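Local coordinates for protein aerobactin synthase IucC (Klebsiella pneumoniae, PDB 6CN7) that probably catalyses the ATP-dependent attachment of a second N-acetyl-N-hydroxylysine to N-citryl-N-acetyl-N-hydroxylysine, giving the siderophore aerobactin, at residues H412-Y417 / Y477-L482; R54-W59 / R507-L512. The protein carries 5 engineered substitutions. All coordinates share one frame; numbering follows the deposited sequence.

Interaction 1: H412-Y417 / Y477-L482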
loop_
_atom_site.group_PDB
_atom_site.type_symbol
_atom_site.label_atom_id
_atom_site.label_comp_id
_atom_site.label_asym_id
_atom_site.label_seq_id
_atom_site.Cartn_x
_atom_site.Cartn_y
_atom_site.Cartn_z
ATOM N N HIS A 412 -16.104 -40.806 11.351
ATOM C CA HIS A 412 -15.637 -42.093 10.845
ATOM C C HIS A 412 -14.208 -41.990 10.328
ATOM O O HIS A 412 -13.366 -42.846 10.623
ATOM C CB HIS A 412 -16.577 -42.590 9.744
ATOM C CG HIS A 412 -16.133 -43.864 9.095
ATOM N ND1 HIS A 412 -16.121 -45.073 9.755
ATOM C CD2 HIS A 412 -15.692 -44.117 7.840
ATOM C CE1 HIS A 412 -15.690 -46.015 8.938
ATOM N NE2 HIS A 412 -15.422 -45.461 7.770
ATOM N N LEU A 413 -13.917 -40.948 9.545
ATOM C CA LEU A 413 -12.551 -40.727 9.085
ATOM C C LEU A 413 -11.575 -40.722 10.255
ATOM O O LEU A 413 -10.486 -41.305 10.174
ATOM C CB LEU A 413 -12.471 -39.409 8.311
ATOM C CG LEU A 413 -11.114 -39.039 7.704
ATOM C CD1 LEU A 413 -10.667 -40.076 6.686
ATOM C CD2 LEU A 413 -11.179 -37.661 7.065
ATOM N N LEU A 414 -11.957 -40.083 11.365
ATOM C CA LEU A 414 -11.069 -39.991 12.521
ATOM C C LEU A 414 -10.883 -41.348 13.192
ATOM O O LEU A 414 -9.750 -41.785 13.427
ATOM C CB LEU A 414 -11.620 -38.972 13.519
ATOM C CG LEU A 414 -10.931 -38.920 14.888
ATOM C CD1 LEU A 414 -9.459 -38.568 14.739
ATOM C CD2 LEU A 414 -11.630 -37.930 15.806
ATOM N N CYS A 415 -11.985 -42.027 13.516
ATOM C CA CYS A 415 -11.892 -43.235 14.331
ATOM C C CYS A 415 -11.281 -44.401 13.568
ATOM O O CYS A 415 -10.627 -45.257 14.177
ATOM C CB CYS A 415 -13.272 -43.616 14.856
ATOM S SG CYS A 415 -14.005 -42.356 15.911
ATOM N N ARG A 416 -11.478 -44.461 12.252
ATOM C CA ARG A 416 -10.964 -45.572 11.458
ATOM C C ARG A 416 -9.555 -45.312 10.942
ATOM O O ARG A 416 -8.714 -46.217 10.964
ATOM C CB ARG A 416 -11.902 -45.850 10.283
ATOM C CG ARG A 416 -11.381 -46.877 9.263
ATOM C CD ARG A 416 -12.187 -48.152 9.308
ATOM N NE ARG A 416 -11.798 -49.102 8.264
ATOM C CZ ARG A 416 -12.520 -49.388 7.185
ATOM N NH1 ARG A 416 -13.699 -48.814 6.978
ATOM N NH2 ARG A 416 -12.064 -50.271 6.304
ATOM N N TYR A 417 -9.278 -44.094 10.482
ATOM C CA TYR A 417 -8.011 -43.778 9.841
ATOM C C TYR A 417 -7.132 -42.850 10.669
ATOM O O TYR A 417 -6.036 -42.499 10.225
ATOM C CB TYR A 417 -8.271 -43.153 8.466
ATOM C CG TYR A 417 -9.096 -44.030 7.554
ATOM C CD1 TYR A 417 -8.532 -45.129 6.925
ATOM C CD2 TYR A 417 -10.438 -43.759 7.323
ATOM C CE1 TYR A 417 -9.279 -45.940 6.093
ATOM C CE2 TYR A 417 -11.193 -44.560 6.488
ATOM C CZ TYR A 417 -10.608 -45.649 5.878
ATOM O OH TYR A 417 -11.354 -46.453 5.050
ATOM N N TYR A 477 -5.964 -34.682 21.774
ATOM C CA TYR A 477 -5.701 -33.515 20.937
ATOM C C TYR A 477 -6.683 -33.439 19.773
ATOM O O TYR A 477 -7.124 -32.347 19.392
ATOM C CB TYR A 477 -4.268 -33.555 20.397
ATOM C CG TYR A 477 -3.242 -32.766 21.183
ATOM C CD1 TYR A 477 -3.328 -31.384 21.293
ATOM C CD2 TYR A 477 -2.160 -33.404 21.780
ATOM C CE1 TYR A 477 -2.379 -30.662 21.999
ATOM C CE2 TYR A 477 -1.205 -32.691 22.480
ATOM C CZ TYR A 477 -1.321 -31.320 22.590
ATOM O OH TYR A 477 -0.372 -30.612 23.292
ATOM N N LEU A 478 -7.040 -34.589 19.196
ATOM C CA LEU A 478 -7.776 -34.598 17.937
ATOM C C LEU A 478 -9.278 -34.459 18.130
ATOM O O LEU A 478 -9.966 -33.983 17.221
ATOM C CB LEU A 478 -7.469 -35.884 17.167
ATOM C CG LEU A 478 -6.014 -36.056 16.722
ATOM C CD1 LEU A 478 -5.834 -37.391 16.024
ATOM C CD2 LEU A 478 -5.576 -34.914 15.811
ATOM N N ILE A 479 -9.811 -34.867 19.282
ATOM C CA ILE A 479 -11.239 -34.686 19.533
ATOM C C ILE A 479 -11.631 -33.226 19.356
ATOM O O ILE A 479 -12.683 -32.913 18.788
ATOM C CB ILE A 479 -11.601 -35.201 20.940
ATOM C CG1 ILE A 479 -11.537 -36.729 20.981
ATOM C CG2 ILE A 479 -12.995 -34.722 21.366
ATOM C CD1 ILE A 479 -12.543 -37.419 20.075
ATOM N N HIS A 480 -10.788 -32.308 19.837
ATOM C CA HIS A 480 -11.146 -30.892 19.807
ATOM C C HIS A 480 -11.357 -30.405 18.378
ATOM O O HIS A 480 -12.242 -29.581 18.120
ATOM C CB HIS A 480 -10.071 -30.069 20.510
ATOM C CG HIS A 480 -9.987 -30.334 21.980
ATOM N ND1 HIS A 480 -10.878 -29.798 22.884
ATOM C CD2 HIS A 480 -9.131 -31.096 22.701
ATOM C CE1 HIS A 480 -10.569 -30.210 24.099
ATOM N NE2 HIS A 480 -9.513 -30.999 24.016
ATOM N N ASP A 481 -10.550 -30.897 17.434
ATOM C CA ASP A 481 -10.772 -30.566 16.031
ATOM C C ASP A 481 -12.217 -30.820 15.627
ATOM O O ASP A 481 -12.723 -30.191 14.689
ATOM C CB ASP A 481 -9.821 -31.374 15.135
ATOM C CG ASP A 481 -8.720 -30.519 14.517
ATOM O OD1 ASP A 481 -8.672 -29.303 14.799
ATOM O OD2 ASP A 481 -7.901 -31.065 13.743
ATOM N N LEU A 482 -12.898 -31.730 16.320
ATOM C CA LEU A 482 -14.299 -32.033 16.060
ATOM C C LEU A 482 -15.240 -31.492 17.124
ATOM O O LEU A 482 -16.328 -31.021 16.789
ATOM C CB LEU A 482 -14.496 -33.550 15.939
ATOM C CG LEU A 482 -15.894 -34.014 15.519
ATOM C CD1 LEU A 482 -16.311 -33.390 14.192
ATOM C CD2 LEU A 482 -15.944 -35.531 15.428
#

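Interaction 2: R54-W59 / R507-L512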
loop_
_atom_site.group_PDB
_atom_site.type_symbol
_atom_site.label_atom_id
_atom_site.label_comp_id
_atom_site.label_asym_id
_atom_site.label_seq_id
_atom_site.Cartn_x
_atom_site.Cartn_y
_atom_site.Cartn_z
ATOM N N ARG A 54 -29.175 -18.077 28.561
ATOM C CA ARG A 54 -27.951 -18.865 28.486
ATOM C C ARG A 54 -28.271 -20.223 27.872
ATOM O O ARG A 54 -29.107 -20.966 28.396
ATOM C CB ARG A 54 -27.315 -19.026 29.868
ATOM C CG ARG A 54 -25.878 -19.527 29.810
ATOM C CD ARG A 54 -25.255 -19.698 31.188
ATOM N NE ARG A 54 -24.935 -18.426 31.838
ATOM C CZ ARG A 54 -23.874 -17.679 31.551
ATOM N NH1 ARG A 54 -23.020 -18.052 30.608
ATOM N NH2 ARG A 54 -23.669 -16.544 32.207
ATOM N N GLY A 55 -27.606 -20.539 26.760
ATOM C CA GLY A 55 -27.859 -21.768 26.041
ATOM C C GLY A 55 -27.168 -22.967 26.663
ATOM O O GLY A 55 -26.512 -22.888 27.702
ATOM N N ILE A 56 -27.313 -24.109 25.983
ATOM C CA ILE A 56 -26.844 -25.376 26.533
ATOM C C ILE A 56 -25.324 -25.449 26.603
ATOM O O ILE A 56 -24.782 -26.270 27.352
ATOM C CB ILE A 56 -27.400 -26.554 25.711
ATOM C CG1 ILE A 56 -27.129 -27.876 26.433
ATOM C CG2 ILE A 56 -26.789 -26.577 24.309
ATOM C CD1 ILE A 56 -27.896 -29.053 25.866
ATOM N N TRP A 57 -24.612 -24.623 25.838
ATOM C CA TRP A 57 -23.158 -24.609 25.900
ATOM C C TRP A 57 -22.618 -23.741 27.028
ATOM O O TRP A 57 -21.412 -23.778 27.289
ATOM C CB TRP A 57 -22.582 -24.120 24.570
ATOM C CG TRP A 57 -22.755 -25.106 23.462
ATOM C CD1 TRP A 57 -23.741 -25.119 22.522
ATOM C CD2 TRP A 57 -21.921 -26.233 23.186
ATOM N NE1 TRP A 57 -23.570 -26.183 21.673
ATOM C CE2 TRP A 57 -22.458 -26.885 22.059
ATOM C CE3 TRP A 57 -20.769 -26.757 23.782
ATOM C CZ2 TRP A 57 -21.884 -28.032 21.514
ATOM C CZ3 TRP A 57 -20.202 -27.895 23.243
ATOM C CH2 TRP A 57 -20.758 -28.519 22.119
ATOM N N GLY A 58 -23.473 -22.985 27.710
ATOM C CA GLY A 58 -23.020 -21.983 28.648
ATOM C C GLY A 58 -22.789 -20.625 28.029
ATOM O O GLY A 58 -22.267 -19.732 28.707
ATOM N N TRP A 59 -23.163 -20.442 26.767
ATOM C CA TRP A 59 -22.923 -19.207 26.035
ATOM C C TRP A 59 -24.209 -18.391 25.981
ATOM O O TRP A 59 -25.282 -18.935 25.700
ATOM C CB TRP A 59 -22.422 -19.527 24.627
ATOM C CG TRP A 59 -22.356 -18.356 23.713
ATOM C CD1 TRP A 59 -21.560 -17.259 23.840
ATOM C CD2 TRP A 59 -23.103 -18.174 22.505
ATOM N NE1 TRP A 59 -21.772 -16.395 22.792
ATOM C CE2 TRP A 59 -22.715 -16.934 21.958
ATOM C CE3 TRP A 59 -24.066 -18.935 21.837
ATOM C CZ2 TRP A 59 -23.257 -16.439 20.777
ATOM C CZ3 TRP A 59 -24.603 -18.441 20.662
ATOM C CH2 TRP A 59 -24.197 -17.205 20.144
ATOM N N ARG A 507 -33.272 -31.297 22.553
ATOM C CA ARG A 507 -33.670 -32.209 21.488
ATOM C C ARG A 507 -32.670 -32.175 20.338
ATOM O O ARG A 507 -32.310 -33.222 19.788
ATOM C CB ARG A 507 -35.073 -31.846 20.997
ATOM C CG ARG A 507 -35.622 -32.768 19.925
ATOM C CD ARG A 507 -35.757 -34.192 20.437
ATOM N NE ARG A 507 -36.366 -35.070 19.445
ATOM C CZ ARG A 507 -36.311 -36.398 19.489
ATOM N NH1 ARG A 507 -35.669 -37.011 20.475
ATOM N NH2 ARG A 507 -36.894 -37.114 18.538
ATOM N N PHE A 508 -32.216 -30.977 19.963
ATOM C CA PHE A 508 -31.220 -30.830 18.906
ATOM C C PHE A 508 -30.067 -31.811 19.092
ATOM O O PHE A 508 -29.702 -32.546 18.167
ATOM C CB PHE A 508 -30.713 -29.384 18.898
ATOM C CG PHE A 508 -29.713 -29.078 17.811
ATOM C CD1 PHE A 508 -28.374 -29.404 17.966
ATOM C CD2 PHE A 508 -30.109 -28.436 16.649
ATOM C CE1 PHE A 508 -27.454 -29.111 16.975
ATOM C CE2 PHE A 508 -29.192 -28.138 15.656
ATOM C CZ PHE A 508 -27.864 -28.474 15.820
ATOM N N TYR A 509 -29.486 -31.842 20.292
ATOM C CA TYR A 509 -28.319 -32.678 20.530
ATOM C C TYR A 509 -28.685 -34.114 20.886
ATOM O O TYR A 509 -27.812 -34.988 20.841
ATOM C CB TYR A 509 -27.461 -32.035 21.618
ATOM C CG TYR A 509 -26.905 -30.702 21.168
ATOM C CD1 TYR A 509 -25.751 -30.636 20.401
ATOM C CD2 TYR A 509 -27.553 -29.516 21.479
ATOM C CE1 TYR A 509 -25.248 -29.420 19.972
ATOM C CE2 TYR A 509 -27.060 -28.298 21.054
ATOM C CZ TYR A 509 -25.909 -28.257 20.301
ATOM O OH TYR A 509 -25.414 -27.046 19.876
ATOM N N GLN A 510 -29.950 -34.381 21.223
ATOM C CA GLN A 510 -30.427 -35.761 21.260
ATOM C C GLN A 510 -30.362 -36.389 19.875
ATOM O O GLN A 510 -29.943 -37.543 19.724
ATOM C CB GLN A 510 -31.861 -35.817 21.791
ATOM C CG GLN A 510 -31.991 -35.746 23.301
ATOM C CD GLN A 510 -33.440 -35.691 23.749
ATOM O OE1 GLN A 510 -34.344 -35.485 22.939
ATOM N NE2 GLN A 510 -33.668 -35.874 25.044
ATOM N N LEU A 511 -30.775 -35.641 18.847
ATOM C CA LEU A 511 -30.743 -36.157 17.483
ATOM C C LEU A 511 -29.314 -36.409 17.020
ATOM O O LEU A 511 -29.044 -37.403 16.336
ATOM C CB LEU A 511 -31.444 -35.180 16.539
ATOM C CG LEU A 511 -32.970 -35.280 16.441
ATOM C CD1 LEU A 511 -33.637 -34.968 17.760
ATOM C CD2 LEU A 511 -33.479 -34.337 15.366
ATOM N N LEU A 512 -28.385 -35.519 17.377
ATOM C CA LEU A 512 -26.990 -35.719 17.002
ATOM C C LEU A 512 -26.422 -36.966 17.666
ATOM O O LEU A 512 -25.739 -37.772 17.023
ATOM C CB LEU A 512 -26.165 -34.486 17.376
ATOM C CG LEU A 512 -24.660 -34.572 17.104
ATOM C CD1 LEU A 512 -24.384 -34.846 15.633
ATOM C CD2 LEU A 512 -23.962 -33.294 17.554
#

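Interaction 1: H412-Y417 / Y477-L482
Leu414 and Leu478 lie on two helices, 395-417 and 475-499; their CA atoms, 8.3 Å apart, are the nearest CA pair between the segments, and the contacts across are made by side chains. Leu414 carries one whole side of the contact. Its CG is anti to the backbone N (chi1 170°), which carries the branch point toward helix 475-499. With chi2 at 60°, the two methyls go to successive residues there, Leu478 and Ile479. The CD1 branch goes to Leu478, meeting that residue's CD1 at 4.0 Å and coming almost as close to its CB (4.1 Å), while the two side chains pass each other at a slant. The CD2 branch faces Ile479, whose CD1 lies 4.4 Å away. The CB of Ile479 does not point at Leu414, but chi2 of -64° folds its terminal methyl nearer.

All three touching residues are buried, and the contact between them is purely apolar. On the far side of helix 395-417 the chemistry changes. There the CG of Arg416 sits 3.5 Å above the centre of the Tyr417 ring, and the hydroxyl of Tyr417 in turn lies over one face of the guanidinium group. Asp311 OD2 gathers that side together, hydrogen-bonded to Tyr417 OH and His412 NE2 and in a salt bridge with Arg416 NH1. Leu478 also rests on Ala420 and on Arg450 and Val452, in strands 419-421 and 449-452. The arrangement is that of two helices packed through branched aliphatic side chains in a hydrophobic core, here in the C-terminal region that resembles the FhuF family.

Interaction 2: R54-W59 / R507-L512
Ile56 and Trp57 occupy the tip of a beta hairpin between strands 46-54 and 60-62, and both touch Tyr509 on helix 505-521. The tip is a type I turn with a G1 bulge: Gly58 N binds Gly55 O, Gly55 N binds Trp59 O, and Gly58 takes the left-handed conformation (phi 89°).

Hydrophobic contact comes from both turn residues. Tyr509 has CG anti to its carbonyl carbon (chi1 -64°), the setting in which its phenol reaches the turn. Ile56 CG2 meets the ring of Tyr509 at CE2, 3.7 Å away, and Trp57 CZ2 lies 4.0 Å from Tyr509 CE1. The indole and phenol planes are nearly perpendicular, at 81°, but meet obliquely. One face of the phenol is covered within its own helix by Phe508 CD1, 3.4 Å above the ring centre. Pro572 touches Ile56, Trp57 and Tyr509 alike, adding the C-terminal helix 572-575 to the cluster.

Further polar bonds tie the turn to the helix and brace the hairpin. Ile56 N donates to Glu505 OE1, on the first residue of helix 505-521. Within the hairpin, Arg54 NH1 reaches Gly58 O at 2.6 Å, approaching from above the carbonyl plane.

A single hydrogen bond links the segments directly. Tyr509 OH, which also pairs with Ser495 OG, accepts the indole N-H of Trp57 close to the indole plane, with NE1 to OH 2.7 Å and nearly straight at the hydrogen.

In the fold
Both contacts are buried, but they join different parts of the chain. Interaction 1 is internal to the C-terminal region, pairing two of its helices through aliphatic branches. Interaction 2 brings an N-terminal hairpin onto that region across 448 residues and mixes aromatic packing with a directed hydrogen bond, in a place where Ile56 is still partly exposed. Their centres are 21 Å apart and they do not touch. They are linked through neighbours: Trp57 also packs on helix 475-499, which carries one segment of interaction 1, and Phe508 and Leu512 rest on helix 395-417, which carries the other. The two helices of interaction 1 thus also border interaction 2.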